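PDB 2BQY: inorganic pyrophosphatase from Helicobacter pylori, which catalyses the magnesium-dependent hydrolysis of inorganic pyrophosphate to two phosphate ions and works as a homohexamer. Local coordinates for the interface of chains A and B and the interface of chains A and C. Numbering follows the deposited sequence. Chains: chain A/B/C, Inorganic pyrophosphatase.

Contact 1: the interface of chains A and B. Residues chain A 35, 37-39; chain B 6-7, 83.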
# COMPACT_ATOMS: atom_id res chain seq x y z
N SER A 35 -25.75 15.34 7.00
CA SER A 35 -24.63 16.13 6.49
C SER A 35 -23.97 15.47 5.29
O SER A 35 -23.35 16.14 4.45
CB SER A 35 -23.59 16.33 7.59
OG SER A 35 -24.18 16.90 8.75
N ALA A 37 -21.65 13.73 5.62
CA ALA A 37 -20.25 13.73 6.05
C ALA A 37 -19.83 12.35 6.53
O ALA A 37 -20.51 11.72 7.35
CB ALA A 37 -20.06 14.76 7.17
N LEU A 38 -18.69 11.89 6.01
CA LEU A 38 -18.16 10.59 6.38
C LEU A 38 -17.56 10.74 7.76
O LEU A 38 -16.55 11.41 7.92
CB LEU A 38 -17.10 10.16 5.36
CG LEU A 38 -16.68 8.69 5.35
CD1 LEU A 38 -17.91 7.80 5.23
CD2 LEU A 38 -15.70 8.46 4.20
N MET A 39 -18.19 10.12 8.75
CA MET A 39 -17.74 10.21 10.14
C MET A 39 -16.81 9.07 10.56
O MET A 39 -17.03 7.91 10.22
CB MET A 39 -18.97 10.20 11.06
CG MET A 39 -19.10 11.40 11.97
SD MET A 39 -19.27 12.96 11.07
CE MET A 39 -18.55 14.09 12.27
N LEU B 6 -22.52 20.95 8.50
CA LEU B 6 -23.53 21.56 9.38
C LEU B 6 -23.73 20.55 10.52
O LEU B 6 -24.60 19.67 10.39
CB LEU B 6 -24.87 21.77 8.66
CG LEU B 6 -25.01 22.91 7.64
CD1 LEU B 6 -24.65 22.42 6.24
CD2 LEU B 6 -26.47 23.39 7.66
N GLU B 7 -22.93 20.67 11.59
CA GLU B 7 -23.02 19.72 12.70
C GLU B 7 -22.24 20.19 13.93
O GLU B 7 -22.66 19.99 15.08
CB GLU B 7 -22.43 18.38 12.25
CG GLU B 7 -20.86 18.37 12.26
CD GLU B 7 -20.22 17.99 10.92
OE1 GLU B 7 -20.58 16.92 10.39
OE2 GLU B 7 -19.35 18.77 10.43
N VAL B 83 -14.54 13.18 8.77
CA VAL B 83 -14.55 14.03 9.95
C VAL B 83 -14.25 13.18 11.16
O VAL B 83 -14.73 12.07 11.27
CB VAL B 83 -15.93 14.72 10.14
CG1 VAL B 83 -15.84 15.78 11.25
CG2 VAL B 83 -16.39 15.35 8.83
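A parallel strand-to-strand pairing between A:Met39 and B:Val83 joins two copies of the pyrophosphatase, one of the contacts from which the homohexamer is built. The first of these residues belongs to strand 37-43 of chain A, the second lies near the start of strand 82-96 of chain B. The relation of the two chains departs from a true two-fold, and in this patch chain A gives residues from 35 to 39 while chain B gives 6, 7 and 83. The amide N of B:Val83 donates to the carbonyl O of A:Leu38 at 2.8 Å, a bond that is close to straight at the hydrogen (156°). A:Leu38 therefore takes part through its backbone, and its side chain adds almost nothing to the buried surface.

Next to this backbone bond, the side chains of A:Met39 and B:Val83 cross obliquely. The thioether chain of A:Met39 bends at chi2 (62°), which brings its terminal methyl against the branch of the valine; A:Met39 CE sits 3.4 Å from B:Val83 CG1, a tight fit. The sulfur, A:Met39 SD, lies 3.9 Å from B:Val83 CB. A chi1 of -170° in B:Val83 sets CG1 trans to the amide N and leaves B:Val83 CG2 on the side of A:Ala37 CB, 4.1 Å away.

B:Glu7, from the N-terminal segment of chain B, borders this small apolar cluster with its carboxylate. B:Glu7 OE1 comes to 3.9 Å from A:Ala37 CB while also approaching the methionine methyl. Farther out, at the loop preceding strand 37-43, the hydroxyl OG of A:Ser35 makes a weak hydrogen bond of 3.2 Å to the carbonyl O of B:Leu6.

Contact 2: the interface of chains A and C. Residues chain A 46-48, 139, 142-143; chain C 131-132, 135.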
# COMPACT_ATOMS: atom_id res chain seq x y z
N GLY A 46 -8.20 -4.08 18.25
CA GLY A 46 -7.26 -5.17 18.06
C GLY A 46 -6.56 -5.17 16.72
O GLY A 46 -6.86 -4.33 15.87
N ALA A 47 -5.64 -6.11 16.54
CA ALA A 47 -4.87 -6.23 15.30
C ALA A 47 -5.73 -6.94 14.28
O ALA A 47 -5.44 -8.05 13.86
CB ALA A 47 -3.59 -7.00 15.56
N GLN A 48 -6.81 -6.28 13.88
CA GLN A 48 -7.76 -6.84 12.92
C GLN A 48 -8.06 -5.87 11.79
O GLN A 48 -7.60 -4.74 11.79
CB GLN A 48 -9.07 -7.20 13.62
CG GLN A 48 -8.95 -8.32 14.63
CD GLN A 48 -10.18 -8.45 15.51
OE1 GLN A 48 -10.35 -7.70 16.46
NE2 GLN A 48 -11.05 -9.40 15.19
N THR A 139 -15.08 -11.48 17.54
CA THR A 139 -13.95 -11.01 18.35
C THR A 139 -13.51 -9.56 18.17
O THR A 139 -12.80 -9.02 19.02
CB THR A 139 -12.70 -11.90 18.09
OG1 THR A 139 -12.33 -11.81 16.71
CG2 THR A 139 -12.99 -13.36 18.43
N ASP A 142 -13.89 -7.52 21.35
CA ASP A 142 -13.43 -8.09 22.62
C ASP A 142 -12.80 -7.07 23.56
O ASP A 142 -13.10 -7.05 24.76
CB ASP A 142 -12.40 -9.21 22.37
CG ASP A 142 -13.00 -10.44 21.71
OD1 ASP A 142 -14.24 -10.50 21.56
OD2 ASP A 142 -12.25 -11.36 21.34
N LEU A 143 -11.95 -6.21 23.01
CA LEU A 143 -11.26 -5.22 23.83
C LEU A 143 -12.04 -3.94 24.11
O LEU A 143 -11.57 -3.09 24.86
CB LEU A 143 -9.91 -4.88 23.17
CG LEU A 143 -8.96 -6.07 22.98
CD1 LEU A 143 -7.95 -5.72 21.92
CD2 LEU A 143 -8.28 -6.44 24.30
N ASP C 131 -2.60 -4.73 25.15
CA ASP C 131 -3.86 -5.46 24.99
C ASP C 131 -4.04 -5.97 23.57
O ASP C 131 -4.52 -7.08 23.36
CB ASP C 131 -5.05 -4.57 25.36
CG ASP C 131 -5.03 -4.13 26.82
OD1 ASP C 131 -4.49 -4.88 27.68
OD2 ASP C 131 -5.57 -3.04 27.10
N LYS C 132 -3.64 -5.17 22.58
CA LYS C 132 -3.77 -5.55 21.19
C LYS C 132 -2.89 -6.75 20.90
O LYS C 132 -3.32 -7.71 20.27
CB LYS C 132 -3.37 -4.38 20.28
CG LYS C 132 -3.45 -4.72 18.80
CD LYS C 132 -2.86 -3.62 17.93
CE LYS C 132 -3.82 -2.44 17.74
NZ LYS C 132 -3.13 -1.26 17.13
N HIS C 135 -4.26 -9.81 22.78
CA HIS C 135 -5.50 -10.24 22.16
C HIS C 135 -5.23 -10.94 20.83
O HIS C 135 -5.91 -11.88 20.46
CB HIS C 135 -6.44 -9.05 21.96
CG HIS C 135 -7.73 -9.40 21.28
ND1 HIS C 135 -7.92 -9.27 19.93
CD2 HIS C 135 -8.88 -9.91 21.78
CE1 HIS C 135 -9.14 -9.68 19.61
NE2 HIS C 135 -9.74 -10.07 20.72
O HOH W 1 -5.91 -7.89 18.71
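A:Leu143 packs obliquely against C:His135, which projects from helix 127-139 and buries more surface than any other residue of this patch. One leucine methyl, A:Leu143 CD1, lies 3.7 Å from C:His135 CB and reaches the start of the imidazole, while the other, A:Leu143 CD2, turns towards C:Asp131 CB at 3.9 Å, one helical turn earlier. The leucine thus spans two successive turns of the partner helix. A:Asp142 CB adds to this centre, 3.6 Å from C:His135 CD2. Alongside, the aliphatic part of C:Lys132 runs over the backbone of A:Gly46 and A:Ala47, with C:Lys132 CG 3.4 Å from A:Ala47 N.

At the rim the imidazole uses both nitrogens. A chi1 of 178° extends the ring away from its helix into chain A, where C:His135 NE2 donates to the carboxylate OD2 of A:Asp142 at 2.9 Å. The acceptor lies in the ring plane, but the donor meets OD2 on its anti side and 27° out of the carboxylate plane, the two flat groups being turned 76° apart. The carboxylate would probably favour a positively charged imidazole. The other ring nitrogen, C:His135 ND1, is 2.7 Å from water 1 O, also in the ring plane. Water 1 O bridges to A:Ala47 N and, at 3.0 Å, to C:Lys132 O; bonds to both nitrogens would fix the rotation of the ring. The interface is two-fold symmetric; each contact recurs with the chains exchanged, and the paired sites join two subunits within the hexamer.

The centres of the C-alpha atoms of contact 1 and contact 2 lie about 28 Å apart, and the two sites have no residue in common. Chain A takes part in both: it uses the start of strand 37-43 and the preceding loop for contact 1, and the 46-48 segment shortly after that strand for contact 2. Helix 127-139 serves contact 2 from both chains: it carries the chain C residues and ends at A:Thr139 in chain A, whose own helix would supply the two-fold twin. One stretch of chain thus leads from one partner to the other, which fits a homohexamer in which each subunit meets more than one neighbour.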